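Local atomic coordinates of archaemetzincin (PDB entry 3ZVS), a protein that probably acts as a zinc-dependent metalloprotease of the metzincin type, with a catalytic zinc and a second, apparently structural zinc, its natural substrate being unknown. Residues S129-C132 with V133-S137; L106-E109 with R110-E114. All coordinates share one frame; numbering follows the deposited sequence.

Contact 1: S129-C132 with V133-S137; sequences SNNC and VMRFS. With ZN (zinc ion), chain E.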
loop_
_atom_site.group_PDB
_atom_site.type_symbol
_atom_site.label_atom_id
_atom_site.label_comp_id
_atom_site.label_asym_id
_atom_site.label_seq_id
_atom_site.Cartn_x
_atom_site.Cartn_y
_atom_site.Cartn_z
ATOM N N SER A 129 -16.335 -5.694 -5.640
ATOM C CA SER A 129 -16.812 -5.110 -6.893
ATOM C C SER A 129 -17.708 -3.891 -6.679
ATOM O O SER A 129 -18.180 -3.265 -7.619
ATOM C CB SER A 129 -17.533 -6.146 -7.733
ATOM O OG SER A 129 -18.698 -6.529 -7.076
ATOM N N ASN A 130 -17.882 -3.498 -5.426
ATOM C CA ASN A 130 -18.752 -2.371 -5.104
ATOM C C ASN A 130 -18.044 -1.029 -5.290
ATOM O O ASN A 130 -16.874 -0.998 -5.693
ATOM C CB ASN A 130 -19.256 -2.479 -3.666
ATOM C CG ASN A 130 -19.981 -3.759 -3.390
ATOM O OD1 ASN A 130 -20.539 -4.385 -4.296
ATOM N ND2 ASN A 130 -19.977 -4.161 -2.131
ATOM N N ASN A 131 -18.737 0.066 -4.999
ATOM C CA ASN A 131 -18.162 1.394 -5.041
ATOM C C ASN A 131 -17.327 1.494 -3.786
ATOM O O ASN A 131 -17.821 1.863 -2.735
ATOM C CB ASN A 131 -19.305 2.400 -5.024
ATOM C CG ASN A 131 -18.873 3.790 -5.391
ATOM O OD1 ASN A 131 -17.705 4.143 -5.257
ATOM N ND2 ASN A 131 -19.821 4.606 -5.845
ATOM N N CYS A 132 -16.051 1.101 -3.880
ATOM C CA CYS A 132 -15.278 0.717 -2.706
ATOM C C CYS A 132 -13.788 0.825 -3.003
ATOM O O CYS A 132 -13.353 0.454 -4.088
ATOM C CB CYS A 132 -15.605 -0.737 -2.347
ATOM S SG CYS A 132 -14.858 -1.310 -0.792
ATOM N N VAL A 133 -13.013 1.230 -1.982
ATOM C CA VAL A 133 -11.551 1.278 -2.087
ATOM C C VAL A 133 -10.945 -0.108 -2.320
ATOM O O VAL A 133 -9.830 -0.194 -2.827
ATOM C CB VAL A 133 -10.994 1.926 -0.797
ATOM C CG1 VAL A 133 -11.189 1.029 0.424
ATOM C CG2 VAL A 133 -9.541 2.332 -0.975
ATOM N N MET A 134 -11.660 -1.179 -1.943
ATOM C CA MET A 134 -11.199 -2.534 -2.178
ATOM C C MET A 134 -11.384 -3.051 -3.599
ATOM O O MET A 134 -10.974 -4.185 -3.881
ATOM C CB MET A 134 -11.802 -3.532 -1.155
ATOM C CG MET A 134 -11.309 -3.344 0.306
ATOM S SD MET A 134 -9.500 -3.207 0.478
ATOM C CE MET A 134 -8.945 -4.748 -0.311
ATOM N N ARG A 135 -11.920 -2.249 -4.506
ATOM C CA ARG A 135 -11.899 -2.641 -5.922
ATOM C C ARG A 135 -10.470 -2.830 -6.369
ATOM O O ARG A 135 -9.585 -2.012 -6.041
ATOM C CB ARG A 135 -12.444 -1.527 -6.805
ATOM C CG ARG A 135 -13.931 -1.360 -6.851
ATOM C CD ARG A 135 -14.236 -0.396 -8.031
ATOM N NE ARG A 135 -15.553 0.225 -7.935
ATOM C CZ ARG A 135 -15.877 1.385 -8.475
ATOM N NH1 ARG A 135 -14.972 2.114 -9.144
ATOM N NH2 ARG A 135 -17.119 1.815 -8.348
ATOM N N PHE A 136 -10.209 -3.881 -7.137
ATOM C CA PHE A 136 -8.976 -3.954 -7.899
ATOM C C PHE A 136 -8.882 -2.815 -8.894
ATOM O O PHE A 136 -9.885 -2.481 -9.559
ATOM C CB PHE A 136 -8.906 -5.282 -8.633
ATOM C CG PHE A 136 -7.730 -5.394 -9.571
ATOM C CD1 PHE A 136 -6.480 -5.755 -9.106
ATOM C CD2 PHE A 136 -7.880 -5.082 -10.926
ATOM C CE1 PHE A 136 -5.402 -5.834 -9.964
ATOM C CE2 PHE A 136 -6.791 -5.180 -11.789
ATOM C CZ PHE A 136 -5.559 -5.548 -11.290
ATOM N N SER A 137 -7.702 -2.213 -9.008
ATOM C CA SER A 137 -7.455 -1.178 -10.015
ATOM C C SER A 137 -6.423 -1.629 -10.998
ATOM O O SER A 137 -5.293 -1.968 -10.613
ATOM C CB SER A 137 -6.972 0.130 -9.372
ATOM O OG SER A 137 -7.929 0.644 -8.455
HETATM ZN ZN ZN E . -16.248 -3.183 -0.446
HETATM O O HOH W 1 -18.821 -0.746 -8.577
#
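Cys132 SG has two partners at the start of a type I beta turn from Cys132 to Arg135. It binds the second, apparently structural zinc ion at 2.4 Å. It also accepts a hydrogen bond from Met134 N at 3.4 Å. With SG anti to its own backbone N and beside the carbonyl carbon (chi1 -174°), the sulfur lies close to the following peptides. The N-H, nearly straight toward it at 162°, would probably stabilise negative charge on the thiolate. Cys128, Cys151 and Cys154 complete the site. The turn itself is closed by Arg135 N bonding to Cys132 O at 3.1 Å, the donor standing above the carbonyl plane.

The Arg135 side chain adds a third bond. Extended from CG to NE, it reaches back to the 129-131 backbone, so that NE donates to Asn130 O at 2.9 Å, again from above the carbonyl plane. Beyond it NH2 packs on Asn131 CA at 3.5 Å, and a water donates to Ser129 O while accepting a weak bond from NH2. A leucine in its place would probably leave Asn130 O without this donor and the water at Ser129 O without its partner at NH2.

As in the Met-turn of metzincins, Met134 packs against His117 and His121 of helix 104-122 near the catalytic zinc, while Val133 rests on Val116 of that helix and on Phe150.

Contact 2: L106-E109 with R110-E114; sequences LYRE and RVVKE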
loop_
_atom_site.group_PDB
_atom_site.type_symbol
_atom_site.label_atom_id
_atom_site.label_comp_id
_atom_site.label_asym_id
_atom_site.label_seq_id
_atom_site.Cartn_x
_atom_site.Cartn_y
_atom_site.Cartn_z
ATOM N N LEU A 106 -3.924 15.198 -6.245
ATOM C CA LEU A 106 -4.338 13.930 -6.824
ATOM C C LEU A 106 -3.357 12.842 -6.410
ATOM O O LEU A 106 -3.764 11.734 -6.082
ATOM C CB LEU A 106 -4.422 14.041 -8.340
ATOM C CG LEU A 106 -4.863 12.792 -9.114
ATOM C CD1 LEU A 106 -6.271 12.404 -8.689
ATOM C CD2 LEU A 106 -4.782 12.992 -10.607
ATOM N N TYR A 107 -2.064 13.166 -6.414
ATOM C CA TYR A 107 -1.062 12.191 -5.982
ATOM C C TYR A 107 -1.346 11.769 -4.559
ATOM O O TYR A 107 -1.371 10.577 -4.227
ATOM C CB TYR A 107 0.314 12.808 -6.061
ATOM C CG TYR A 107 1.428 11.853 -5.665
ATOM C CD1 TYR A 107 1.729 10.743 -6.441
ATOM C CD2 TYR A 107 2.200 12.097 -4.539
ATOM C CE1 TYR A 107 2.773 9.904 -6.064
ATOM C CE2 TYR A 107 3.258 11.253 -4.182
ATOM C CZ TYR A 107 3.517 10.168 -4.961
ATOM O OH TYR A 107 4.579 9.306 -4.648
ATOM N N ARG A 108 -1.603 12.741 -3.686
ATOM C CA ARG A 108 -1.887 12.449 -2.303
ATOM C C ARG A 108 -3.102 11.522 -2.174
ATOM O O ARG A 108 -3.102 10.572 -1.414
ATOM C CB ARG A 108 -2.136 13.755 -1.547
ATOM C CG ARG A 108 -2.268 13.558 -0.092
ATOM C CD ARG A 108 -2.823 14.794 0.599
ATOM N NE ARG A 108 -2.636 14.678 2.035
ATOM C CZ ARG A 108 -3.483 14.059 2.843
ATOM N NH1 ARG A 108 -4.601 13.525 2.358
ATOM N NH2 ARG A 108 -3.200 13.984 4.148
ATOM N N GLU A 109 -4.159 11.835 -2.911
ATOM C CA GLU A 109 -5.372 11.050 -2.850
ATOM C C GLU A 109 -5.107 9.603 -3.290
ATOM O O GLU A 109 -5.582 8.643 -2.669
ATOM C CB GLU A 109 -6.400 11.706 -3.758
ATOM C CG GLU A 109 -7.701 11.002 -3.746
ATOM C CD GLU A 109 -8.734 11.641 -4.655
ATOM O OE1 GLU A 109 -8.450 11.868 -5.844
ATOM O OE2 GLU A 109 -9.867 11.842 -4.169
ATOM N N ARG A 110 -4.316 9.441 -4.341
ATOM C CA ARG A 110 -3.971 8.107 -4.824
ATOM C C ARG A 110 -3.162 7.340 -3.778
ATOM O O ARG A 110 -3.383 6.150 -3.563
ATOM C CB ARG A 110 -3.121 8.211 -6.069
ATOM C CG ARG A 110 -3.891 8.685 -7.298
ATOM C CD ARG A 110 -2.960 8.942 -8.442
ATOM N NE ARG A 110 -3.688 9.238 -9.671
ATOM C CZ ARG A 110 -3.112 9.393 -10.856
ATOM N NH1 ARG A 110 -1.797 9.343 -10.988
ATOM N NH2 ARG A 110 -3.857 9.625 -11.921
ATOM N N VAL A 111 -2.208 8.010 -3.146
ATOM C CA VAL A 111 -1.404 7.352 -2.130
ATOM C C VAL A 111 -2.274 6.818 -0.991
ATOM O O VAL A 111 -2.116 5.679 -0.539
ATOM C CB VAL A 111 -0.326 8.306 -1.600
ATOM C CG1 VAL A 111 0.343 7.726 -0.372
ATOM C CG2 VAL A 111 0.690 8.597 -2.675
ATOM N N VAL A 112 -3.177 7.659 -0.474
ATOM C CA VAL A 112 -4.040 7.226 0.610
ATOM C C VAL A 112 -4.930 6.053 0.150
ATOM O O VAL A 112 -5.032 5.033 0.865
ATOM C CB VAL A 112 -4.878 8.375 1.184
ATOM C CG1 VAL A 112 -5.780 7.855 2.267
ATOM C CG2 VAL A 112 -3.972 9.484 1.703
ATOM N N LYS A 113 -5.570 6.175 -1.018
ATOM C CA LYS A 113 -6.431 5.096 -1.530
ATOM C C LYS A 113 -5.694 3.766 -1.573
ATOM O O LYS A 113 -6.202 2.749 -1.127
ATOM C CB LYS A 113 -6.946 5.409 -2.942
ATOM C CG LYS A 113 -8.026 6.456 -3.029
ATOM C CD LYS A 113 -8.409 6.695 -4.469
ATOM C CE LYS A 113 -9.547 7.717 -4.550
ATOM N NZ LYS A 113 -9.772 8.040 -5.967
ATOM N N GLU A 114 -4.495 3.788 -2.133
ATOM C CA GLU A 114 -3.795 2.546 -2.358
ATOM C C GLU A 114 -3.218 1.966 -1.065
ATOM O O GLU A 114 -3.154 0.739 -0.895
ATOM C CB GLU A 114 -2.744 2.742 -3.453
ATOM C CG GLU A 114 -3.392 3.084 -4.806
ATOM C CD GLU A 114 -4.289 1.998 -5.288
ATOM O OE1 GLU A 114 -3.748 1.068 -5.900
ATOM O OE2 GLU A 114 -5.508 2.006 -5.032
HETATM O O HOH W 2 -7.403 9.363 -6.885
HETATM O O HOH W 3 -12.070 9.657 -5.559
#
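Arg110 crosses Leu106 at a slant on the active-site helix 104-122, whose later turns carry the zinc-binding HExxH sequence of this metzincin. Its CG stands beside the backbone N, anti to the carbonyl carbon (chi1 -71°), which directs the chain back toward the preceding turn. CB touches both Tyr107 O and Leu106 O, 3.5 Å from the former. CG comes to 3.3 Å from Leu106 O, which also takes the hydrogen bond from Arg110 N. CD runs on past that oxygen; NE meets Leu106 CG at 3.8 Å, and the methyl CD2 lies over one face of the guanidinium, 3.7 Å from NH2. That terminus is fixed from outside, by a salt bridge from NH2 to Asp144 and a hydrogen bond from NH1 to Leu99 O.

Nearly a turn further on, Glu109 and Lys113 lie side by side, pointing the same way. Glu109 OE1 and Lys113 NZ stay 4.1 Å apart, beyond a salt bridge. NZ has four acceptors in reach, Val143 O, Lys146 O and two waters, more than its three protons can serve; the waters link it to Glu109 OE1 and, weakly, OE2. Regular i to i+4 backbone bonds join the two halves. Val112 packs on Val17 and Ser21 of helix 12-26, and Val111 on Thr14. Val111 CG2 also makes a CH-pi contact with Tyr107, 4.0 Å from the ring centroid and 12° off its normal.

Contact 2 comes first along the chain, inside helix 104-122, and contact 1 follows in the loop leading from that helix to helix 140-145. They lie in series, neither nested nor crossed, and each closes only a local turn, helical at 106-114 and in the loop at 129-137. The chain between them supplies the three histidines of the catalytic zinc. The two meet where Val133 CG2 packs 3.4 Å from Lys113 O. Val133 O also accepts a hydrogen bond from ND1 of the zinc ligand His117, just beyond contact 2 on the same helix. Lys146, just past helix 140-145, ties both: its NZ hydrogen-bonds Arg135 O and Ser137 OG and makes a salt bridge with Glu114.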